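Local coordinates for protein putative acetyltransferase (Streptococcus mutans, PDB 3LD2) that binds coenzyme A and probably transfers an acyl group from acyl-coenzyme A to an acceptor, as expected of a GNAT-family acetyltransferase, at residues Q143-H148 and L163-E168. Sequence-based numbering, arbitrary orientation.
Sequences QKVLIH and LGFDLE
Lys-144 and Glu-168 reach for each other from opposite directions and close a salt bridge, with NZ of Lys-144 donating to OE2 of Glu-168 at 3.2 Å. The ammonium group meets the syn side of that oxygen, 19° out of the carboxylate plane. Both side chains are extended, each with CG anti to the backbone N (chi1 -176° in Lys-144), which lets the two ends span the gap between backbones. The other carboxylate oxygen, OE1, is hydrogen-bonded to Ser-188 OG on strand 180-190, so the carboxylate is gripped through both oxygens. On the buried side, the ring of Phe-165 packs against strand 144-150. Its CE1 lies 4.1 Å from CG1 of Val-145, which sits at the ring edge near the ring plane, while CD1 of Ile-147 lies 4.2 Å from the same CE1, oblique to the ring. Tyr-189 packs edge-to-face with Phe-165 and also touches Val-145, tying the intervening strand into this apolar cluster. Gly-164, with positive phi, is the C-prime residue of the Schellman motif that ends helix 154-162. The contact thus joins strand 144-150, across strand 180-190, to this turn and the outermost strand 166-177 of the GNAT fold, with Ile-147's side chain about 7 Å from bound coenzyme A.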
loop_
_atom_site.group_PDB
_atom_site.type_symbol
_atom_site.label_atom_id
_atom_site.label_comp_id
_atom_site.label_asym_id
_atom_site.label_seq_id
_atom_site.Cartn_x
_atom_site.Cartn_y
_atom_site.Cartn_z
ATOM N N GLN A 143 2.646 12.592 -11.750
ATOM C CA GLN A 143 4.009 13.116 -11.745
ATOM C C GLN A 143 4.799 12.504 -10.598
ATOM O O GLN A 143 6.006 12.273 -10.700
ATOM C CB GLN A 143 3.989 14.638 -11.566
ATOM C CG GLN A 143 3.447 15.418 -12.754
ATOM C CD GLN A 143 4.308 15.245 -13.980
ATOM O OE1 GLN A 143 3.886 14.614 -14.951
ATOM N NE2 GLN A 143 5.535 15.782 -13.940
ATOM N N LYS A 144 4.090 12.238 -9.505
ATOM C CA LYS A 144 4.722 11.964 -8.238
ATOM C C LYS A 144 3.917 10.979 -7.411
ATOM O O LYS A 144 2.690 11.101 -7.289
ATOM C CB LYS A 144 4.864 13.273 -7.458
ATOM C CG LYS A 144 5.595 13.148 -6.154
ATOM C CD LYS A 144 5.228 14.279 -5.231
ATOM C CE LYS A 144 6.220 14.398 -4.085
ATOM N NZ LYS A 144 6.144 15.727 -3.436
ATOM N N VAL A 145 4.631 10.003 -6.855
ATOM C CA VAL A 145 4.077 9.104 -5.859
ATOM C C VAL A 145 4.491 9.589 -4.481
ATOM O O VAL A 145 5.631 9.965 -4.257
ATOM C CB VAL A 145 4.631 7.674 -5.980
ATOM C CG1 VAL A 145 3.853 6.749 -5.069
ATOM C CG2 VAL A 145 4.593 7.208 -7.397
ATOM N N LEU A 146 3.566 9.525 -3.548
ATOM C CA LEU A 146 3.876 9.876 -2.196
ATOM C C LEU A 146 3.160 8.956 -1.178
ATOM O O LEU A 146 1.947 8.729 -1.275
ATOM C CB LEU A 146 3.552 11.356 -1.989
ATOM C CG LEU A 146 4.018 11.996 -0.696
ATOM C CD1 LEU A 146 4.466 13.406 -0.924
ATOM C CD2 LEU A 146 2.867 11.954 0.288
ATOM N N ILE A 147 3.929 8.437 -0.213
ATOM C CA ILE A 147 3.390 7.586 0.856
ATOM C C ILE A 147 3.893 7.943 2.252
ATOM O O ILE A 147 4.953 8.552 2.425
ATOM C CB ILE A 147 3.724 6.108 0.627
ATOM C CG1 ILE A 147 5.229 5.953 0.415
ATOM C CG2 ILE A 147 2.917 5.543 -0.563
ATOM C CD1 ILE A 147 5.653 4.556 0.046
ATOM N N HIS A 148 3.112 7.541 3.242
ATOM C CA HIS A 148 3.441 7.707 4.648
ATOM C C HIS A 148 3.814 6.353 5.241
ATOM O O HIS A 148 3.057 5.393 5.098
ATOM C CB HIS A 148 2.229 8.227 5.394
ATOM C CG HIS A 148 1.896 9.648 5.085
ATOM N ND1 HIS A 148 2.131 10.675 5.972
ATOM C CD2 HIS A 148 1.347 10.218 3.985
ATOM C CE1 HIS A 148 1.733 11.814 5.436
ATOM N NE2 HIS A 148 1.253 11.565 4.231
ATOM N N LEU A 163 13.536 -0.300 -3.512
ATOM C CA LEU A 163 12.858 -0.056 -4.795
ATOM C C LEU A 163 13.055 1.356 -5.335
ATOM O O LEU A 163 12.419 1.745 -6.306
ATOM C CB LEU A 163 11.357 -0.347 -4.670
ATOM C CG LEU A 163 10.959 -1.818 -4.872
ATOM C CD1 LEU A 163 12.141 -2.771 -4.812
ATOM C CD2 LEU A 163 9.896 -2.231 -3.878
ATOM N N GLY A 164 13.914 2.134 -4.695
ATOM C CA GLY A 164 14.264 3.440 -5.217
ATOM C C GLY A 164 13.399 4.615 -4.796
ATOM O O GLY A 164 13.456 5.664 -5.417
ATOM N N PHE A 165 12.600 4.471 -3.750
ATOM C CA PHE A 165 11.864 5.631 -3.254
ATOM C C PHE A 165 12.817 6.554 -2.507
ATOM O O PHE A 165 13.858 6.107 -2.017
ATOM C CB PHE A 165 10.704 5.218 -2.345
ATOM C CG PHE A 165 9.527 4.646 -3.080
ATOM C CD1 PHE A 165 8.335 5.358 -3.163
ATOM C CD2 PHE A 165 9.608 3.397 -3.687
ATOM C CE1 PHE A 165 7.243 4.845 -3.831
ATOM C CE2 PHE A 165 8.521 2.866 -4.360
ATOM C CZ PHE A 165 7.329 3.595 -4.432
ATOM N N ASP A 166 12.460 7.837 -2.436
ATOM C CA ASP A 166 13.241 8.832 -1.710
ATOM C C ASP A 166 12.579 9.174 -0.387
ATOM O O ASP A 166 11.362 9.362 -0.335
ATOM C CB ASP A 166 13.349 10.112 -2.541
ATOM C CG ASP A 166 14.122 9.907 -3.830
ATOM O OD1 ASP A 166 15.298 9.490 -3.762
ATOM O OD2 ASP A 166 13.551 10.158 -4.916
ATOM N N LEU A 167 13.370 9.284 0.674
ATOM C CA LEU A 167 12.848 9.779 1.933
ATOM C C LEU A 167 12.703 11.300 1.859
ATOM O O LEU A 167 13.696 12.022 1.864
ATOM C CB LEU A 167 13.758 9.398 3.088
ATOM C CG LEU A 167 13.221 9.898 4.426
ATOM C CD1 LEU A 167 11.928 9.182 4.733
ATOM C CD2 LEU A 167 14.280 9.733 5.568
ATOM N N GLU A 168 11.469 11.790 1.787
ATOM C CA GLU A 168 11.273 13.203 1.477
ATOM C C GLU A 168 11.115 14.008 2.748
ATOM O O GLU A 168 11.604 15.118 2.853
ATOM C CB GLU A 168 10.090 13.426 0.515
ATOM C CG GLU A 168 9.868 14.895 0.171
ATOM C CD GLU A 168 9.056 15.123 -1.102
ATOM O OE1 GLU A 168 9.182 14.329 -2.053
ATOM O OE2 GLU A 168 8.300 16.119 -1.158
#